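Local coordinates for phosphoenolpyruvate--glycerone phosphotransferase (Enterococcus faecalis, PDB 3B48) that probably serves as the phosphoryl donor of the dihydroxyacetone kinase complex, relaying phosphate from phosphoenolpyruvate to its DhaL subunit as a homodimeric DhaM-type protein, at the interface of chains A and B. Coordinates in Å, arbitrary orientation; residue numbers count along the deposited sequence, not the author numbering. Chains: chain A/B, Uncharacterized protein.

The interface of chains A and B. Residues chain A 12-14, 16-17, 47, 72-73, 103; chain B 17, 20-21, 24, 28, 103, 107.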
# COMPACT_ATOMS: atom_id res chain seq x y z
N SER A 12 -5.29 8.16 -2.51
CA SER A 12 -3.88 8.31 -2.86
C SER A 12 -3.68 9.40 -3.93
O SER A 12 -4.66 9.86 -4.54
CB SER A 12 -3.37 6.97 -3.39
OG SER A 12 -2.01 7.03 -3.75
N HIS A 13 -2.44 9.85 -4.15
CA HIS A 13 -2.11 10.61 -5.36
C HIS A 13 -2.43 9.77 -6.57
O HIS A 13 -2.70 10.28 -7.65
CB HIS A 13 -0.62 10.95 -5.40
CG HIS A 13 -0.29 12.32 -4.89
ND1 HIS A 13 -0.51 12.69 -3.58
CD2 HIS A 13 0.25 13.39 -5.50
CE1 HIS A 13 -0.12 13.94 -3.41
NE2 HIS A 13 0.34 14.39 -4.56
N SER A 14 -2.42 8.46 -6.37
CA SER A 14 -2.35 7.52 -7.47
C SER A 14 -3.65 6.78 -7.71
O SER A 14 -4.00 5.94 -6.91
CB SER A 14 -1.26 6.51 -7.19
OG SER A 14 -1.23 5.59 -8.23
N MSE A 16 -4.07 4.58 -10.01
CA MSE A 16 -3.61 3.21 -10.31
C MSE A 16 -3.66 2.33 -9.09
O MSE A 16 -4.27 1.26 -9.10
CB MSE A 16 -2.17 3.23 -10.80
CG MSE A 16 -2.02 3.54 -12.23
SE MSE A 16 -0.41 2.64 -12.92
CE MSE A 16 -1.09 0.83 -13.07
N ILE A 17 -3.02 2.81 -8.03
CA ILE A 17 -2.99 2.16 -6.72
C ILE A 17 -4.40 1.88 -6.18
O ILE A 17 -4.72 0.73 -5.88
CB ILE A 17 -2.11 2.94 -5.72
CG1 ILE A 17 -0.65 2.87 -6.15
CG2 ILE A 17 -2.26 2.39 -4.29
CD1 ILE A 17 0.29 3.77 -5.29
N LEU A 47 -1.67 12.64 -11.00
CA LEU A 47 -1.10 12.41 -9.68
C LEU A 47 -1.30 13.58 -8.73
O LEU A 47 -0.62 14.60 -8.83
CB LEU A 47 0.38 12.04 -9.79
CG LEU A 47 0.65 10.57 -10.18
CD1 LEU A 47 2.09 10.40 -10.60
CD2 LEU A 47 0.31 9.62 -9.05
N ASP A 72 -2.56 6.76 1.94
CA ASP A 72 -1.17 6.34 2.02
C ASP A 72 -0.22 7.39 2.59
O ASP A 72 0.22 7.26 3.72
CB ASP A 72 -0.61 5.74 0.70
CG ASP A 72 -0.98 6.56 -0.53
OD1 ASP A 72 -1.35 7.75 -0.39
OD2 ASP A 72 -0.90 6.00 -1.65
N LEU A 73 0.06 8.42 1.81
CA LEU A 73 1.11 9.36 2.16
C LEU A 73 0.54 10.68 2.67
O LEU A 73 -0.69 10.80 2.84
CB LEU A 73 2.10 9.52 1.00
CG LEU A 73 2.66 8.21 0.41
CD1 LEU A 73 3.57 8.56 -0.75
CD2 LEU A 73 3.39 7.28 1.42
N VAL A 103 -2.93 -0.54 1.61
CA VAL A 103 -3.27 -1.74 0.86
C VAL A 103 -3.73 -2.87 1.78
O VAL A 103 -4.85 -3.33 1.68
CB VAL A 103 -2.12 -2.24 -0.03
CG1 VAL A 103 -2.52 -3.60 -0.67
CG2 VAL A 103 -1.71 -1.16 -1.09
N ILE B 17 -1.06 -2.11 -8.81
CA ILE B 17 -0.54 -1.56 -7.54
C ILE B 17 0.96 -1.24 -7.64
O ILE B 17 1.36 -0.09 -7.43
CB ILE B 17 -0.85 -2.48 -6.30
CG1 ILE B 17 -2.35 -2.54 -6.03
CG2 ILE B 17 -0.08 -2.00 -5.08
CD1 ILE B 17 -2.79 -3.50 -4.91
N GLY B 20 1.75 1.52 -10.06
CA GLY B 20 1.25 2.75 -9.45
C GLY B 20 2.16 3.30 -8.38
O GLY B 20 2.41 4.51 -8.33
N ILE B 21 2.68 2.40 -7.53
CA ILE B 21 3.64 2.80 -6.48
C ILE B 21 4.91 3.39 -7.10
O ILE B 21 5.37 4.45 -6.69
CB ILE B 21 4.07 1.61 -5.62
CG1 ILE B 21 2.92 1.06 -4.78
CG2 ILE B 21 5.22 1.99 -4.69
CD1 ILE B 21 3.36 -0.22 -4.04
N MSE B 24 4.27 6.70 -8.76
CA MSE B 24 3.98 7.71 -7.73
C MSE B 24 5.24 8.19 -7.03
O MSE B 24 5.49 9.37 -6.94
CB MSE B 24 2.98 7.18 -6.71
CG MSE B 24 2.51 8.24 -5.73
SE MSE B 24 1.32 7.52 -4.36
CE MSE B 24 2.59 6.31 -3.48
N MSE B 28 7.09 11.84 -7.55
CA MSE B 28 7.30 12.65 -6.36
C MSE B 28 8.78 13.01 -6.20
O MSE B 28 9.13 13.78 -5.30
CB MSE B 28 6.78 11.94 -5.11
CG MSE B 28 5.28 11.97 -4.99
SE MSE B 28 4.63 10.94 -3.48
CE MSE B 28 5.01 12.33 -2.13
N VAL B 103 3.01 0.13 0.28
CA VAL B 103 3.12 1.50 -0.22
C VAL B 103 4.01 2.37 0.70
O VAL B 103 5.04 2.93 0.27
CB VAL B 103 1.72 2.19 -0.42
CG1 VAL B 103 1.91 3.65 -0.93
CG2 VAL B 103 0.85 1.39 -1.39
N PHE B 107 7.94 3.82 0.21
CA PHE B 107 8.10 5.26 0.06
C PHE B 107 9.08 5.73 1.12
O PHE B 107 9.97 6.52 0.82
CB PHE B 107 6.76 6.03 0.15
CG PHE B 107 6.92 7.53 0.28
CD1 PHE B 107 7.11 8.34 -0.86
CD2 PHE B 107 6.95 8.14 1.53
CE1 PHE B 107 7.31 9.71 -0.73
CE2 PHE B 107 7.11 9.53 1.65
CZ PHE B 107 7.29 10.31 0.51
O HOH W 1 0.34 -0.37 1.96
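Selenomethionine B:Met24, on helix 15-27, reaches across the dimer interface into the loop that carries A:His13, by family the histidine likely to be phosphorylated. CG stands anti to the backbone N (chi1 -173°), and the chain runs straight out before it bends at chi3 (64°). Followed from CB outward, CG first passes the CB of A:His13; B:Met24 SE then comes 3.4 Å from A:Ser12 OG, with the CB of A:Ser14 and the carboxylate of A:Asp72 also beside it. The bend carries B:Met24 CE past A:Ser12 OG, to 3.7 Å from A:Leu73 CD1 and close to A:Ile17 CD1.

The polar atoms around SE are tied up within chain A. A:Ser12 OG meets the syn lone pair of A:Asp72 OD2 at 2.6 Å and accepts the N-H of A:Ser14, while the other carboxylate oxygen, A:Asp72 OD1, is met by A:Leu73 N at 2.7 Å from above the carboxylate plane. These bonds fix the carboxylate's rotation, with CG in the crowded position between backbone N and carbonyl carbon (chi1 45°).

A:Leu73 crosses B:Phe107 obliquely and lays CD1 over one face of its ring, 3.7 Å from the centroid and offset toward the rim; A:Leu73 CD2 lies beside B:Phe107 CG and CD2, and B:Met28 SE lies against A:Leu73 CD1. On the other flank A:Ile17 lies against the backbone of helix 15-27 of chain B, A:Ile17 CD1 3.5 Å from B:Ile21 N, where B:Gly20 presents no side chain. Near the two-fold axis A:Val103 and B:Val103 cross at about a right angle, A:Val103 CG2 to B:Val103 CG2 at 3.6 Å, and one water links their backbone N-H groups.

Across the chains the direct contact is packing, without a direct polar bond in this patch; the water supplies a bridge. The contact helps hold the homodimer together and sets the partner's helix against the histidine loop, which may help shape the phosphorylation site.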